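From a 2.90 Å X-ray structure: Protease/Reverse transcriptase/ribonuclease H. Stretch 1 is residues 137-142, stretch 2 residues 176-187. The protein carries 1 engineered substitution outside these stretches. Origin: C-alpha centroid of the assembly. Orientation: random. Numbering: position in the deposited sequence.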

# COMPACT_ATOMS: atom_id res chain seq x y z
N TRP A 137 11.77 13.57 11.78
CA TRP A 137 12.17 14.43 10.68
C TRP A 137 12.01 13.69 9.36
O TRP A 137 12.17 12.46 9.31
N GLU A 138 11.69 14.43 8.31
CA GLU A 138 11.72 13.84 6.97
C GLU A 138 13.16 13.49 6.61
O GLU A 138 14.10 14.19 6.97
N ASN A 139 13.36 12.46 5.97
CA ASN A 139 14.66 11.93 5.55
C ASN A 139 15.54 11.56 6.74
O ASN A 139 16.76 11.40 6.60
N GLN A 140 14.94 11.42 7.92
CA GLN A 140 15.67 10.99 9.10
C GLN A 140 15.99 9.50 9.02
O GLN A 140 15.12 8.68 8.71
N VAL A 141 17.25 9.15 9.29
CA VAL A 141 17.71 7.77 9.28
C VAL A 141 18.41 7.47 10.60
O VAL A 141 18.85 8.37 11.32
N GLY A 142 18.51 6.18 10.91
CA GLY A 142 19.14 5.73 12.13
C GLY A 142 20.46 5.04 11.87
O GLY A 142 20.70 4.53 10.77
N ILE A 176 17.01 19.22 -0.70
CA ILE A 176 16.77 19.09 0.74
C ILE A 176 17.25 17.73 1.22
O ILE A 176 17.96 17.62 2.23
N VAL A 177 16.85 16.67 0.51
CA VAL A 177 17.26 15.32 0.88
C VAL A 177 18.77 15.18 0.79
O VAL A 177 19.40 14.56 1.66
N ILE A 178 19.38 15.75 -0.25
CA ILE A 178 20.84 15.74 -0.35
C ILE A 178 21.46 16.41 0.86
O ILE A 178 22.44 15.91 1.43
N ASP A 179 20.90 17.54 1.30
CA ASP A 179 21.45 18.24 2.45
C ASP A 179 21.30 17.42 3.73
O ASP A 179 22.24 17.30 4.52
N ASP A 180 20.11 16.84 3.94
CA ASP A 180 19.87 16.10 5.17
C ASP A 180 20.77 14.87 5.27
O ASP A 180 21.36 14.61 6.33
N LEU A 181 20.91 14.12 4.18
CA LEU A 181 21.77 12.94 4.20
C LEU A 181 23.23 13.33 4.36
O LEU A 181 23.98 12.66 5.09
N LEU A 182 23.66 14.39 3.68
CA LEU A 182 25.00 14.92 3.92
C LEU A 182 25.15 15.33 5.37
O LEU A 182 26.20 15.11 5.99
N LYS A 183 24.11 15.94 5.94
CA LYS A 183 24.17 16.38 7.33
C LYS A 183 24.28 15.20 8.27
O LYS A 183 25.01 15.25 9.26
N GLN A 184 23.56 14.11 7.97
CA GLN A 184 23.66 12.88 8.74
C GLN A 184 24.86 12.03 8.34
O GLN A 184 25.10 11.00 8.97
N GLY A 185 25.60 12.44 7.32
CA GLY A 185 26.73 11.66 6.87
C GLY A 185 26.37 10.45 6.04
O GLY A 185 27.25 9.64 5.75
N VAL A 186 25.10 10.31 5.65
CA VAL A 186 24.72 9.21 4.77
C VAL A 186 25.40 9.36 3.41
O VAL A 186 25.78 8.37 2.79
N LEU A 187 25.57 10.60 2.95
CA LEU A 187 26.30 10.89 1.72
C LEU A 187 27.62 11.57 2.05
O LEU A 187 27.67 12.45 2.92

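Packing of the loop 137-142 against the helix that runs through stretch 2 and the turn that follows it; together the two bury 320 Å². Polar contacts: Gln184 points toward the loop in an m, t rotamer (chi3 86°), and its amide is bonded to the loop backbone at two points. NE2 of Gln184 donates to O of Asn139 (2.8 Å), and OE1 of Gln184 accepts from N of Val141 (3.0 Å), so one side chain satisfies backbone groups of both signs on a segment without regular secondary structure. The same NE2 makes a weak bond to O of Asp180 (3.4 Å), one turn back along the helix. Asn139 (chi1 m), at positive phi in the type II turn from Trp137 to Gln140, points toward the helix and covers Val177 (chi1 t) and Asp180 (chi1 m), which itself points toward the loop. Gln140 (t, t) points away; its OE1 instead accepts from N of Trp137 (2.8 Å), bracing the turn from within. Apolar contacts: Val141 (chi1 m) points toward stretch 2, where its CG2 meets CG2 of Val186 (chi1 t) at 3.6 Å and its CG1 lies 4.4 Å from CD2 of Leu181. Leu181 (m, t) leaves the helix sideways, but its end comes nearer, with CD2 4.0 Å from O of Asn139.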

# COMPACT_ATOMS: atom_id res chain seq x y z
CB TRP A 137 13.62 14.89 10.83
CG TRP A 137 13.90 15.57 12.13
CD1 TRP A 137 14.36 14.99 13.28
CD2 TRP A 137 13.72 16.95 12.43
NE1 TRP A 137 14.49 15.93 14.27
CE2 TRP A 137 14.10 17.14 13.77
CE3 TRP A 137 13.28 18.05 11.69
CZ2 TRP A 137 14.05 18.39 14.39
CZ3 TRP A 137 13.23 19.29 12.30
CH2 TRP A 137 13.61 19.45 13.64
CB GLU A 138 11.13 14.81 5.95
CG GLU A 138 9.64 15.07 6.10
CD GLU A 138 9.04 15.76 4.89
OE1 GLU A 138 9.77 15.95 3.89
OE2 GLU A 138 7.84 16.12 4.94
CB ASN A 139 15.39 12.91 4.64
CG ASN A 139 14.49 13.48 3.57
OD1 ASN A 139 14.41 14.70 3.38
ND2 ASN A 139 13.80 12.60 2.86
CB GLN A 140 14.85 11.28 10.36
CG GLN A 140 15.24 10.45 11.56
CD GLN A 140 14.30 10.68 12.73
OE1 GLN A 140 13.33 11.44 12.63
NE2 GLN A 140 14.57 10.01 13.84
CB VAL A 141 18.65 7.46 8.10
CG1 VAL A 141 18.00 7.83 6.78
CG2 VAL A 141 19.97 8.20 8.27
CB ILE A 176 15.29 19.31 1.06
CG1 ILE A 176 14.81 20.66 0.50
CG2 ILE A 176 15.04 19.22 2.56
CD1 ILE A 176 13.31 20.79 0.41
CB VAL A 177 16.54 14.29 -0.01
CG1 VAL A 177 16.83 12.88 0.45
CG2 VAL A 177 15.04 14.56 -0.02
CB ILE A 178 21.29 16.42 -1.66
CG1 ILE A 178 20.64 15.75 -2.87
CG2 ILE A 178 22.80 16.35 -1.79
CD1 ILE A 178 21.15 14.36 -3.13
CB ASP A 179 20.78 19.61 2.61
CG ASP A 179 21.22 20.60 1.55
OD1 ASP A 179 22.16 20.28 0.79
OD2 ASP A 179 20.65 21.71 1.50
CB ASP A 180 18.39 15.69 5.25
CG ASP A 180 17.47 16.89 5.46
OD1 ASP A 180 17.85 17.81 6.21
OD2 ASP A 180 16.38 16.91 4.87
CB LEU A 181 21.57 12.12 2.93
CG LEU A 181 20.14 11.61 2.74
CD1 LEU A 181 20.04 10.81 1.47
CD2 LEU A 181 19.71 10.78 3.94
CB LEU A 182 25.28 16.10 3.00
CG LEU A 182 25.58 15.84 1.53
CD1 LEU A 182 25.51 17.14 0.76
CD2 LEU A 182 26.95 15.19 1.36
CB LYS A 183 22.94 17.23 7.66
CG LYS A 183 23.13 18.18 8.84
CD LYS A 183 21.95 19.14 8.96
CE LYS A 183 22.32 20.37 9.78
NZ LYS A 183 21.14 21.25 10.03
CB GLN A 184 22.38 12.06 8.56
CG GLN A 184 21.13 12.79 8.99
CD GLN A 184 19.89 11.98 8.73
OE1 GLN A 184 19.49 11.16 9.55
NE2 GLN A 184 19.27 12.20 7.57
CB VAL A 186 23.19 9.15 4.64
CG1 VAL A 186 22.76 7.89 3.91
CG2 VAL A 186 22.55 9.22 6.01
CB LEU A 187 25.49 11.78 0.79
CG LEU A 187 24.26 11.13 0.17
CD1 LEU A 187 23.56 12.14 -0.71
CD2 LEU A 187 24.65 9.90 -0.63